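Local coordinates for protein Cas13d (uncultured Ruminococcus sp, PDB 6IV9) that binds a CRISPR RNA as a type VI effector and, through two HEPN domains, processes that guide and cleaves target RNA, at residues Y361-G373 against E562-K574. The protein carries 2 engineered substitutions. Numbering follows the deposited sequence.
With nucleotides of chain B.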
loop_
_atom_site.group_PDB
_atom_site.type_symbol
_atom_site.label_atom_id
_atom_site.label_comp_id
_atom_site.label_asym_id
_atom_site.label_seq_id
_atom_site.Cartn_x
_atom_site.Cartn_y
_atom_site.Cartn_z
ATOM N N TYR A 361 -11.056 -18.171 16.402
ATOM C CA TYR A 361 -11.685 -17.613 15.186
ATOM C C TYR A 361 -11.321 -16.129 15.121
ATOM O O TYR A 361 -11.037 -15.642 14.062
ATOM C CB TYR A 361 -13.204 -17.788 15.175
ATOM C CG TYR A 361 -13.859 -17.230 13.943
ATOM C CD1 TYR A 361 -13.978 -17.987 12.800
ATOM C CD2 TYR A 361 -14.331 -15.938 13.901
ATOM C CE1 TYR A 361 -14.548 -17.488 11.649
ATOM C CE2 TYR A 361 -14.899 -15.417 12.756
ATOM C CZ TYR A 361 -15.015 -16.196 11.625
ATOM O OH TYR A 361 -15.581 -15.715 10.493
ATOM N N ASP A 362 -11.348 -15.458 16.263
ATOM C CA ASP A 362 -11.000 -14.019 16.305
ATOM C C ASP A 362 -9.546 -13.857 15.872
ATOM O O ASP A 362 -9.291 -13.061 15.005
ATOM C CB ASP A 362 -11.166 -13.471 17.719
ATOM C CG ASP A 362 -10.769 -12.019 17.910
ATOM O OD1 ASP A 362 -9.837 -11.571 17.265
ATOM O OD2 ASP A 362 -11.386 -11.375 18.731
ATOM N N PHE A 363 -8.669 -14.683 16.403
ATOM C CA PHE A 363 -7.225 -14.587 16.116
ATOM C C PHE A 363 -6.971 -14.742 14.615
ATOM O O PHE A 363 -6.095 -14.090 14.125
ATOM C CB PHE A 363 -6.508 -15.663 16.926
ATOM C CG PHE A 363 -5.027 -15.780 16.703
ATOM C CD1 PHE A 363 -4.146 -14.945 17.353
ATOM C CD2 PHE A 363 -4.517 -16.747 15.866
ATOM C CE1 PHE A 363 -2.787 -15.064 17.156
ATOM C CE2 PHE A 363 -3.159 -16.864 15.670
ATOM C CZ PHE A 363 -2.300 -16.019 16.311
ATOM N N ILE A 364 -7.653 -15.664 13.952
ATOM C CA ILE A 364 -7.460 -15.860 12.489
ATOM C C ILE A 364 -8.129 -14.788 11.620
ATOM O O ILE A 364 -7.460 -14.222 10.794
ATOM C CB ILE A 364 -7.931 -17.267 12.080
ATOM C CG1 ILE A 364 -7.113 -18.352 12.776
ATOM C CG2 ILE A 364 -7.914 -17.434 10.577
ATOM C CD1 ILE A 364 -5.682 -18.402 12.345
ATOM N N VAL A 365 -9.413 -14.542 11.836
ATOM C CA VAL A 365 -10.217 -13.674 10.934
ATOM C C VAL A 365 -10.276 -12.211 11.376
ATOM O O VAL A 365 -10.217 -11.362 10.509
ATOM C CB VAL A 365 -11.630 -14.260 10.786
ATOM C CG1 VAL A 365 -12.501 -13.424 9.887
ATOM C CG2 VAL A 365 -11.590 -15.693 10.301
ATOM N N LEU A 366 -10.547 -11.966 12.649
ATOM C CA LEU A 366 -10.642 -10.587 13.178
ATOM C C LEU A 366 -9.257 -10.022 13.506
ATOM O O LEU A 366 -9.103 -8.818 13.427
ATOM C CB LEU A 366 -11.561 -10.575 14.401
ATOM C CG LEU A 366 -13.019 -10.935 14.141
ATOM C CD1 LEU A 366 -13.592 -10.126 13.005
ATOM C CD2 LEU A 366 -13.165 -12.390 13.821
ATOM N N LYS A 367 -8.333 -10.892 13.891
ATOM C CA LYS A 367 -6.955 -10.488 14.238
ATOM C C LYS A 367 -6.981 -9.370 15.280
ATOM O O LYS A 367 -6.311 -8.380 15.110
ATOM C CB LYS A 367 -6.120 -10.212 12.991
ATOM C CG LYS A 367 -5.931 -11.407 12.071
ATOM C CD LYS A 367 -4.653 -11.371 11.307
ATOM C CE LYS A 367 -4.641 -12.331 10.146
ATOM N NZ LYS A 367 -4.923 -13.710 10.563
ATOM N N SER A 368 -7.684 -9.620 16.386
ATOM C CA SER A 368 -7.798 -8.694 17.545
ATOM C C SER A 368 -6.430 -8.487 18.190
ATOM O O SER A 368 -6.206 -7.454 18.765
ATOM C CB SER A 368 -8.804 -9.151 18.544
ATOM O OG SER A 368 -10.097 -8.943 18.058
ATOM N N GLN A 369 -5.509 -9.420 17.977
ATOM C CA GLN A 369 -4.121 -9.329 18.503
ATOM C C GLN A 369 -3.382 -8.162 17.832
ATOM O O GLN A 369 -2.363 -7.750 18.348
ATOM C CB GLN A 369 -3.365 -10.644 18.339
ATOM C CG GLN A 369 -2.984 -10.961 16.909
ATOM C CD GLN A 369 -4.077 -11.714 16.195
ATOM O OE1 GLN A 369 -5.196 -11.785 16.660
ATOM N NE2 GLN A 369 -3.761 -12.250 15.035
ATOM N N LYS A 370 -3.908 -7.684 16.711
ATOM C CA LYS A 370 -3.280 -6.582 15.944
ATOM C C LYS A 370 -3.920 -5.242 16.306
ATOM O O LYS A 370 -3.638 -4.265 15.631
ATOM C CB LYS A 370 -3.332 -6.897 14.454
ATOM C CG LYS A 370 -2.299 -7.905 14.004
ATOM C CD LYS A 370 -2.476 -8.300 12.588
ATOM C CE LYS A 370 -1.340 -9.153 12.093
ATOM N NZ LYS A 370 -1.279 -9.179 10.625
ATOM N N ASN A 371 -4.808 -5.259 17.292
ATOM C CA ASN A 371 -5.466 -4.034 17.798
ATOM C C ASN A 371 -5.223 -3.859 19.307
ATOM O O ASN A 371 -6.078 -3.301 19.953
ATOM C CB ASN A 371 -6.926 -3.953 17.371
ATOM C CG ASN A 371 -7.448 -2.550 17.531
ATOM O OD1 ASN A 371 -6.688 -1.603 17.440
ATOM N ND2 ASN A 371 -8.720 -2.416 17.837
ATOM N N LEU A 372 -4.127 -4.401 19.829
ATOM C CA LEU A 372 -3.742 -4.361 21.264
ATOM C C LEU A 372 -2.984 -3.079 21.649
ATOM O O LEU A 372 -3.012 -2.743 22.810
ATOM C CB LEU A 372 -2.836 -5.565 21.510
ATOM C CG LEU A 372 -3.412 -6.769 22.233
ATOM C CD1 LEU A 372 -4.909 -6.844 22.124
ATOM C CD2 LEU A 372 -2.754 -8.042 21.762
ATOM N N GLY A 373 -2.343 -2.393 20.703
ATOM C CA GLY A 373 -1.535 -1.204 21.031
ATOM C C GLY A 373 -0.057 -1.529 21.192
ATOM O O GLY A 373 0.694 -0.686 21.601
ATOM N N GLU A 562 -14.613 -2.782 9.375
ATOM C CA GLU A 562 -14.762 -3.690 8.211
ATOM C C GLU A 562 -13.480 -3.754 7.380
ATOM O O GLU A 562 -13.099 -4.812 6.947
ATOM C CB GLU A 562 -15.931 -3.224 7.360
ATOM C CG GLU A 562 -17.209 -3.220 8.142
ATOM C CD GLU A 562 -18.463 -3.011 7.329
ATOM O OE1 GLU A 562 -18.362 -2.579 6.193
ATOM O OE2 GLU A 562 -19.525 -3.299 7.861
ATOM N N LEU A 563 -12.845 -2.613 7.181
ATOM C CA LEU A 563 -11.604 -2.540 6.380
ATOM C C LEU A 563 -10.518 -3.362 7.081
ATOM O O LEU A 563 -9.712 -3.948 6.421
ATOM C CB LEU A 563 -11.229 -1.074 6.226
ATOM C CG LEU A 563 -11.457 -0.454 4.856
ATOM C CD1 LEU A 563 -12.471 -1.161 4.005
ATOM C CD2 LEU A 563 -11.688 1.025 4.914
ATOM N N PHE A 564 -10.514 -3.372 8.403
ATOM C CA PHE A 564 -9.506 -4.166 9.140
ATOM C C PHE A 564 -9.697 -5.648 8.792
ATOM O O PHE A 564 -8.737 -6.350 8.575
ATOM C CB PHE A 564 -9.639 -3.873 10.630
ATOM C CG PHE A 564 -8.508 -4.353 11.496
ATOM C CD1 PHE A 564 -7.376 -3.592 11.668
ATOM C CD2 PHE A 564 -8.604 -5.547 12.178
ATOM C CE1 PHE A 564 -6.353 -4.027 12.488
ATOM C CE2 PHE A 564 -7.582 -5.986 12.998
ATOM C CZ PHE A 564 -6.461 -5.225 13.150
ATOM N N ILE A 565 -10.946 -6.088 8.753
ATOM C CA ILE A 565 -11.283 -7.488 8.379
ATOM C C ILE A 565 -10.913 -7.740 6.914
ATOM O O ILE A 565 -10.362 -8.759 6.625
ATOM C CB ILE A 565 -12.755 -7.797 8.683
ATOM C CG1 ILE A 565 -13.001 -7.780 10.188
ATOM C CG2 ILE A 565 -13.161 -9.117 8.072
ATOM C CD1 ILE A 565 -14.419 -7.506 10.549
ATOM N N VAL A 566 -11.166 -6.775 6.044
ATOM C CA VAL A 566 -10.821 -6.925 4.606
ATOM C C VAL A 566 -9.313 -7.138 4.486
ATOM O O VAL A 566 -8.927 -8.021 3.780
ATOM C CB VAL A 566 -11.274 -5.694 3.810
ATOM C CG1 VAL A 566 -10.604 -5.609 2.459
ATOM C CG2 VAL A 566 -12.776 -5.673 3.667
ATOM N N LYS A 567 -8.518 -6.393 5.242
ATOM C CA LYS A 567 -7.054 -6.573 5.185
ATOM C C LYS A 567 -6.714 -8.007 5.601
ATOM O O LYS A 567 -5.904 -8.619 4.953
ATOM C CB LYS A 567 -6.394 -5.571 6.130
ATOM C CG LYS A 567 -4.917 -5.763 6.406
ATOM C CD LYS A 567 -4.322 -4.680 7.266
ATOM C CE LYS A 567 -2.868 -4.916 7.595
ATOM N NZ LYS A 567 -2.673 -6.104 8.446
ATOM N N ASN A 568 -7.355 -8.515 6.647
ATOM C CA ASN A 568 -7.050 -9.885 7.122
ATOM C C ASN A 568 -7.403 -10.933 6.055
ATOM O O ASN A 568 -6.589 -11.761 5.765
ATOM C CB ASN A 568 -7.798 -10.194 8.423
ATOM C CG ASN A 568 -7.462 -9.255 9.564
ATOM O OD1 ASN A 568 -6.379 -8.723 9.637
ATOM N ND2 ASN A 568 -8.396 -9.052 10.466
ATOM N N ILE A 569 -8.612 -10.897 5.528
ATOM C CA ILE A 569 -9.051 -11.907 4.523
ATOM C C ILE A 569 -8.368 -11.719 3.166
ATOM O O ILE A 569 -8.131 -12.693 2.520
ATOM C CB ILE A 569 -10.578 -12.027 4.449
ATOM C CG1 ILE A 569 -11.216 -10.800 3.809
ATOM C CG2 ILE A 569 -11.134 -12.314 5.828
ATOM C CD1 ILE A 569 -12.689 -10.899 3.656
ATOM N N ALA A 570 -8.128 -10.481 2.754
ATOM C CA ALA A 570 -7.441 -10.223 1.469
ATOM C C ALA A 570 -5.996 -10.735 1.508
ATOM O O ALA A 570 -5.468 -11.037 0.472
ATOM C CB ALA A 570 -7.510 -8.773 1.094
ATOM N N SER A 571 -5.386 -10.732 2.684
ATOM C CA SER A 571 -3.976 -11.136 2.893
ATOM C C SER A 571 -3.815 -12.654 2.844
ATOM O O SER A 571 -2.708 -13.115 2.789
ATOM C CB SER A 571 -3.437 -10.552 4.166
ATOM O OG SER A 571 -3.401 -9.146 4.094
ATOM N N MET A 572 -4.913 -13.383 2.935
ATOM C CA MET A 572 -4.855 -14.859 2.925
ATOM C C MET A 572 -4.570 -15.381 1.524
ATOM O O MET A 572 -4.996 -14.787 0.573
ATOM C CB MET A 572 -6.155 -15.459 3.452
ATOM C CG MET A 572 -6.338 -15.215 4.915
ATOM S SD MET A 572 -7.917 -15.754 5.530
ATOM C CE MET A 572 -7.799 -15.269 7.244
ATOM N N ARG A 573 -3.877 -16.501 1.472
ATOM C CA ARG A 573 -3.505 -17.171 0.215
ATOM C C ARG A 573 -4.767 -17.606 -0.530
ATOM O O ARG A 573 -5.653 -18.145 0.086
ATOM C CB ARG A 573 -2.738 -18.430 0.614
ATOM C CG ARG A 573 -1.948 -19.078 -0.503
ATOM C CD ARG A 573 -1.136 -20.203 0.105
ATOM N NE ARG A 573 -0.503 -20.963 -0.949
ATOM C CZ ARG A 573 0.659 -21.585 -0.843
ATOM N NH1 ARG A 573 1.182 -22.183 -1.897
ATOM N NH2 ARG A 573 1.286 -21.610 0.314
ATOM N N LYS A 574 -4.837 -17.304 -1.814
ATOM C CA LYS A 574 -5.968 -17.775 -2.647
ATOM C C LYS A 574 -5.569 -19.122 -3.254
ATOM O O LYS A 574 -4.389 -19.428 -3.303
ATOM C CB LYS A 574 -6.351 -16.732 -3.700
ATOM C CG LYS A 574 -7.338 -15.666 -3.243
ATOM C CD LYS A 574 -7.707 -14.637 -4.299
ATOM C CE LYS A 574 -7.779 -13.208 -3.798
ATOM N NZ LYS A 574 -8.328 -13.117 -2.427
ATOM P P A B 42 1.511 -14.156 7.994
ATOM O OP1 A B 42 0.752 -13.420 9.022
ATOM O OP2 A B 42 2.396 -15.314 8.303
ATOM O "O5'" A B 42 0.498 -14.835 6.981
ATOM C "C5'" A B 42 -0.487 -14.036 6.358
ATOM C "C4'" A B 42 -1.215 -14.928 5.418
ATOM O "O4'" A B 42 -0.326 -15.147 4.300
ATOM C "C3'" A B 42 -1.554 -16.312 5.967
ATOM O "O3'" A B 42 -2.921 -16.325 6.420
ATOM C "C2'" A B 42 -1.455 -17.205 4.732
ATOM O "O2'" A B 42 -2.566 -17.407 3.897
ATOM C "C1'" A B 42 -0.494 -16.438 3.820
ATOM N N9 A B 42 0.794 -17.109 3.818
ATOM C C8 A B 42 1.596 -17.482 4.869
ATOM N N7 A B 42 2.659 -18.153 4.505
ATOM C C5 A B 42 2.539 -18.244 3.126
ATOM C C6 A B 42 3.358 -18.815 2.142
ATOM N N6 A B 42 4.500 -19.450 2.416
ATOM N N1 A B 42 2.966 -18.702 0.849
ATOM C C2 A B 42 1.819 -18.060 0.577
ATOM N N3 A B 42 0.967 -17.473 1.418
ATOM C C4 A B 42 1.386 -17.615 2.691
ATOM P P U B 43 -3.318 -16.207 7.924
ATOM O OP1 U B 43 -3.873 -14.825 8.165
ATOM O OP2 U B 43 -2.249 -16.708 8.786
ATOM O "O5'" U B 43 -4.601 -17.137 8.015
ATOM C "C5'" U B 43 -4.525 -18.538 7.712
ATOM C "C4'" U B 43 -5.734 -19.249 8.278
ATOM O "O4'" U B 43 -6.861 -18.778 7.516
ATOM C "C3'" U B 43 -5.754 -20.776 8.088
ATOM O "O3'" U B 43 -5.111 -21.321 9.228
ATOM C "C2'" U B 43 -7.261 -21.066 8.012
ATOM O "O2'" U B 43 -7.749 -20.928 9.329
ATOM C "C1'" U B 43 -7.765 -19.846 7.227
ATOM N N1 U B 43 -7.811 -20.051 5.772
ATOM C C2 U B 43 -8.749 -20.921 5.271
ATOM O O2 U B 43 -9.567 -21.485 5.967
ATOM N N3 U B 43 -8.702 -21.101 3.917
ATOM C C4 U B 43 -7.839 -20.515 3.029
ATOM O O4 U B 43 -7.938 -20.777 1.832
ATOM C C5 U B 43 -6.896 -19.625 3.619
ATOM C C6 U B 43 -6.910 -19.429 4.937
ATOM P P C B 33 1.456 -3.835 15.582
ATOM O OP1 C B 33 1.296 -5.259 15.949
ATOM O OP2 C B 33 2.772 -3.234 15.260
ATOM O "O5'" C B 33 0.546 -3.541 14.306
ATOM C "C5'" C B 33 -0.826 -3.963 14.264
ATOM C "C4'" C B 33 -1.529 -3.414 13.073
ATOM O "O4'" C B 33 -1.710 -1.988 13.239
ATOM C "C3'" C B 33 -0.794 -3.523 11.747
ATOM O "O3'" C B 33 -0.966 -4.806 11.179
ATOM C "C2'" C B 33 -1.487 -2.453 10.938
ATOM O "O2'" C B 33 -2.797 -2.817 10.539
ATOM C "C1'" C B 33 -1.587 -1.345 11.979
ATOM N N1 C B 33 -0.402 -0.456 11.971
ATOM C C2 C B 33 -0.375 0.561 11.015
ATOM O O2 C B 33 -1.302 0.632 10.192
ATOM N N3 C B 33 0.675 1.407 10.986
ATOM C C4 C B 33 1.691 1.244 11.838
ATOM N N4 C B 33 2.677 2.131 11.807
ATOM C C5 C B 33 1.673 0.241 12.847
ATOM C C6 C B 33 0.604 -0.567 12.890
HETATM O O HOH W 1 -3.750 -8.807 8.816
#
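The F564 ring turns its edge to 361-373: the carbonyl oxygens of L366 and K367 lie in its plane, L366 O 3.2 Å from CE2, and CB of K370 meets CZ near that plane. The N568 amide reaches two carbonyls in the last turn of helix 353-366. Its ND2 donates to V365 O (2.9 Å), standing 39° above that carbonyl's plane, and more weakly to L366 O. K367, leaving the helix with positive phi, slides past N568 in the opposite direction, its methylenes against the amide. A bend at chi4 (-56°) then brings NZ to I364 O at 2.6 Å and to OP1 of U43 of chain B at 2.8 Å. A methionine in place of K367 would probably cost the U43 phosphate this cationic partner and I364 O this donor. A water joins N568 OD1 to the ammonium groups of K370 and K567, 4.0 Å apart at NZ, each also salt-bridged to RNA phosphate. Apolar contacts flank these bonds: CD1 of L366 packs on CD1 of I565, while M572 CE touches I364 O and the U43 ribose. Helix segments 361-366 and 562-570 cross nearly perpendicularly (88°), and the turn after the first, with the second helix and its exit, lines a crRNA-binding site in which lysines from both segments hold the crRNA backbone.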